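Local structure of pectate lyase/Amb allergen (Acidovorax citrulli, 4HWV) at the interface of chains A and B. The protein cleaves pectate, the polygalacturonate of plant cell walls, by calcium-dependent elimination, as a secreted lyase of polysaccharide lyase family 1. Numbering follows the deposited sequence. Chains: chain A/B, Pectate lyase/Amb allergen.

Contact 1: the interface of chains A and B. Residues chain A 99-101; chain B 255-256, 268.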
# COMPACT_ATOMS: atom_id res chain seq x y z
N THR A 99 11.53 12.07 -7.37
CA THR A 99 11.27 10.92 -8.20
C THR A 99 12.62 10.34 -8.56
O THR A 99 13.64 11.04 -8.44
CB THR A 99 10.57 11.32 -9.53
OG1 THR A 99 11.51 12.07 -10.31
CG2 THR A 99 9.30 12.13 -9.26
N PRO A 100 12.66 9.08 -9.01
CA PRO A 100 13.97 8.55 -9.41
C PRO A 100 14.59 9.37 -10.56
O PRO A 100 15.81 9.56 -10.61
CB PRO A 100 13.63 7.13 -9.86
CG PRO A 100 12.48 6.76 -8.98
CD PRO A 100 11.65 8.02 -8.91
N ASP A 101 13.76 9.86 -11.47
CA ASP A 101 14.31 10.72 -12.53
C ASP A 101 14.94 12.00 -12.02
O ASP A 101 15.92 12.46 -12.58
CB ASP A 101 13.28 10.98 -13.62
CG ASP A 101 13.21 9.84 -14.58
OD1 ASP A 101 14.06 9.82 -15.49
OD2 ASP A 101 12.35 8.95 -14.40
N PRO B 255 5.78 7.16 -10.32
CA PRO B 255 5.74 8.62 -10.38
C PRO B 255 6.05 9.13 -11.78
O PRO B 255 6.32 8.36 -12.71
CB PRO B 255 6.83 9.04 -9.40
CG PRO B 255 7.86 7.94 -9.52
CD PRO B 255 7.03 6.66 -9.69
N SER B 256 6.02 10.44 -11.95
CA SER B 256 6.42 11.01 -13.23
C SER B 256 7.82 10.55 -13.61
O SER B 256 8.71 10.44 -12.76
CB SER B 256 6.43 12.54 -13.14
OG SER B 256 6.89 13.06 -14.37
N SER B 268 7.98 17.01 -13.43
CA SER B 268 8.17 15.98 -12.41
C SER B 268 7.02 15.92 -11.40
O SER B 268 7.01 15.03 -10.55
CB SER B 268 9.52 16.15 -11.70
OG SER B 268 9.52 17.24 -10.78
O HOH W 1 10.25 12.76 -12.59
O HOH W 2 10.87 8.73 -12.18
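The start of helix 100-105 in chain A, led in by A:Thr99, rests against the loop after 3-10 helix 251-253 of chain B, where B:Pro255 and B:Ser256 meet it. Two proline rings cross at about a right angle, CD of A:Pro100 lying 3.8 Å from CG of B:Pro255. Proline suits the first turn of helix 100-105, where A:Pro100 needs no amide hydrogen, and the rigid ring of B:Pro255 in the facing loop gives it a firm apolar surface to pack on. A:Thr99 divides its branches. Its methyl CG2, anti to the carbonyl carbon, turns to the partner, 4.0 Å from CB of B:Pro255 and 3.9 Å from the carbonyl O of B:Ser268. Its hydroxyl OG1 (chi1 68°) is linked to water 1 at 2.7 Å. That water lies 2.8 Å from the carbonyl O of B:Ser256, which water 2 also meets. Water 2 is in turn 2.7 Å from the carboxylate OD2 of A:Asp101, so the polar part of the contact runs through solvent. The helix opens the helical stretch before strand 160-163, whereas the loop of chain B projects from the region of the right-handed parallel beta-helix strands.

Contact 2: the interface of chains A and B. Residues chain A 180, 204, 248; chain B 250, 252, 362.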
# COMPACT_ATOMS: atom_id res chain seq x y z
N HIS A 180 9.03 7.53 4.29
CA HIS A 180 9.99 7.51 3.19
C HIS A 180 11.41 7.89 3.56
O HIS A 180 12.20 8.29 2.69
CB HIS A 180 9.49 8.41 2.04
CG HIS A 180 8.11 8.08 1.57
ND1 HIS A 180 7.22 9.03 1.14
CD2 HIS A 180 7.46 6.89 1.50
CE1 HIS A 180 6.08 8.45 0.82
NE2 HIS A 180 6.20 7.15 1.03
N ASP A 204 7.60 2.88 5.19
CA ASP A 204 8.12 2.72 3.83
C ASP A 204 9.40 3.50 3.57
O ASP A 204 9.42 4.47 2.79
CB ASP A 204 7.02 3.09 2.82
CG ASP A 204 7.37 2.72 1.39
OD1 ASP A 204 8.28 1.89 1.17
OD2 ASP A 204 6.73 3.27 0.48
N ASP A 248 2.29 1.21 1.71
CA ASP A 248 1.55 0.56 0.63
C ASP A 248 2.45 0.16 -0.54
O ASP A 248 1.95 -0.05 -1.64
CB ASP A 248 0.38 1.45 0.16
CG ASP A 248 0.85 2.65 -0.62
OD1 ASP A 248 2.05 3.02 -0.48
OD2 ASP A 248 0.04 3.24 -1.38
N HIS B 250 0.18 0.54 -6.10
CA HIS B 250 -0.50 1.82 -5.94
C HIS B 250 0.16 2.91 -6.78
O HIS B 250 1.36 2.88 -7.04
CB HIS B 250 -0.53 2.20 -4.46
CG HIS B 250 -1.46 1.35 -3.66
ND1 HIS B 250 -1.75 1.63 -2.34
CD2 HIS B 250 -2.24 0.29 -4.00
CE1 HIS B 250 -2.61 0.73 -1.88
NE2 HIS B 250 -2.93 -0.09 -2.87
N HIS B 252 1.20 5.95 -6.51
CA HIS B 252 2.33 6.79 -6.18
C HIS B 252 3.66 6.05 -6.37
O HIS B 252 4.72 6.69 -6.41
CB HIS B 252 2.23 7.37 -4.77
CG HIS B 252 2.63 6.42 -3.69
ND1 HIS B 252 3.91 6.34 -3.19
CD2 HIS B 252 1.91 5.50 -3.00
CE1 HIS B 252 3.96 5.44 -2.23
NE2 HIS B 252 2.76 4.91 -2.09
N ASP B 362 -1.41 8.19 0.48
CA ASP B 362 -1.29 7.27 -0.65
C ASP B 362 -2.19 7.69 -1.82
O ASP B 362 -1.73 7.69 -2.98
CB ASP B 362 -1.64 5.84 -0.19
CG ASP B 362 -0.67 5.29 0.84
OD1 ASP B 362 0.49 5.79 0.93
OD2 ASP B 362 -1.06 4.33 1.54
O HOH W 3 2.41 -0.12 -4.36
O HOH W 4 2.52 4.24 2.26
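A:Asp248 pushes its carboxylate among B:His250, B:His252 and B:Asp362, and here the packing is tight. B:His252 meets it tip to tip: ring and carboxylate are nearly coplanar, and NE2 donates an almost straight bond (2.6 Å, 175° at H) to the syn lone pair of A:Asp248 OD1. The other oxygen, OD2, is met on its anti side, somewhat out of the carboxylate plane, by ND1 of B:His250 (2.6 Å), a more bent bond at 146°. A chi1 of 72° sets CG between the backbone N and the carbonyl carbon and aims the carboxylate at chain B; a bond to each oxygen then limits its rotation. Aspartate is short enough to be gripped this way, and histidine offers N-H groups on flat edges. The carboxylate of B:Asp362 stacks on that of A:Asp248 with nearly parallel planes, CG to CG 3.4 Å. Two like groups so close should repel if both are charged; the N-H groups of the two histidines would ease this, more so if the rings carry a proton on both nitrogens; one of the acids could instead be protonated.

Toward A:His180 and A:Asp204 the contact is looser. NE2 of A:His180 comes no nearer to B:His252 than 4.3 Å, at CE1, and water 4 links A:Asp248 OD1 to B:Asp362 OD1. On the backbone, water 3 joins the amide N of B:His250 (2.9 Å) to the carbonyl O of A:Asp248 (2.8 Å).

Contact 3: the interface of chains A and B. Residues chain A 119-120, 123; chain B 119-120, 123.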
# COMPACT_ATOMS: atom_id res chain seq x y z
N ALA A 119 14.98 5.44 -16.75
CA ALA A 119 14.70 4.30 -17.62
C ALA A 119 15.98 3.84 -18.32
O ALA A 119 16.25 2.64 -18.44
CB ALA A 119 13.64 4.68 -18.64
N SER A 120 16.76 4.80 -18.81
CA SER A 120 18.00 4.47 -19.50
C SER A 120 19.02 3.84 -18.55
O SER A 120 19.66 2.85 -18.89
CB SER A 120 18.57 5.72 -20.17
OG SER A 120 19.87 5.47 -20.67
N SER A 123 17.77 0.27 -17.62
CA SER A 123 17.98 -0.63 -18.74
C SER A 123 19.46 -1.03 -18.85
O SER A 123 19.78 -2.22 -18.99
CB SER A 123 17.50 0.02 -20.03
OG SER A 123 17.66 -0.87 -21.13
N ALA B 119 12.44 -2.83 -20.92
CA ALA B 119 13.25 -1.74 -20.37
C ALA B 119 13.83 -0.88 -21.50
O ALA B 119 13.86 0.35 -21.41
CB ALA B 119 14.36 -2.27 -19.45
N SER B 120 14.24 -1.52 -22.58
CA SER B 120 14.78 -0.82 -23.75
C SER B 120 13.69 0.01 -24.43
O SER B 120 13.90 1.17 -24.79
CB SER B 120 15.34 -1.85 -24.73
OG SER B 120 15.67 -1.23 -25.96
N SER B 123 12.88 3.09 -22.21
CA SER B 123 13.90 4.13 -22.33
C SER B 123 13.77 4.91 -23.64
O SER B 123 13.86 6.14 -23.66
CB SER B 123 15.28 3.50 -22.19
OG SER B 123 16.29 4.48 -22.25
O HOH W 5 13.89 1.27 -18.80
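A helix-to-helix interface, with helix 118-129 of each chain packed on its copy, brings A:Ala119, A:Ser120 and A:Ser123 against the same three residues of chain B and helps hold the deposited pair together, which may or may not be the biological form. The helices run in broadly opposite directions, so A:Ala119 faces B:Ser123 and B:Ala119 faces A:Ser123. Residues 119 and 123 are one helical turn apart and lie on the same face, and their small side chains let the backbones come close. The methyl CB of A:Ala119 sits 3.7 Å from CA of B:Ser123, and in the reciprocal pair CB of A:Ser123 lies 3.9 Å from CB of B:Ala119.

The two halves match only approximately. OG of B:Ser123, anti to its backbone N (chi1 -178°), lies alongside A:Ser120, 3.2 Å from its CA. A:Ser123 holds its hydroxyl in the same way, but its OG stays 3.8 Å from the backbone N of B:Ser120. No direct hydrogen bond joins the helices here; the serines contribute mainly as small packing groups, suited to a surface that would also meet water if the chains separated. Between the helices, water 5 bridges the carbonyl O of A:Ala119 and that of B:Ala119, 2.8 Å from each.

The three contacts follow one seam between the chains. Contact 1 lies between the others, about 14 Å from contact 2 and about 14 Å from contact 3 between centres of their C-alpha atoms; contacts 2 and 3 are about 23 Å apart. None shares a residue, but contacts 1 and 2 both draw on chain B around 3-10 helix 251-253, and contacts 1 and 3 on the chain A helices before strand 160-163. Direct hydrogen bonds cross only at contact 2, while packing and bridging water dominate in the others. The seam departs from an exact two-fold, and the structure alone does not show whether this pair is the biological form.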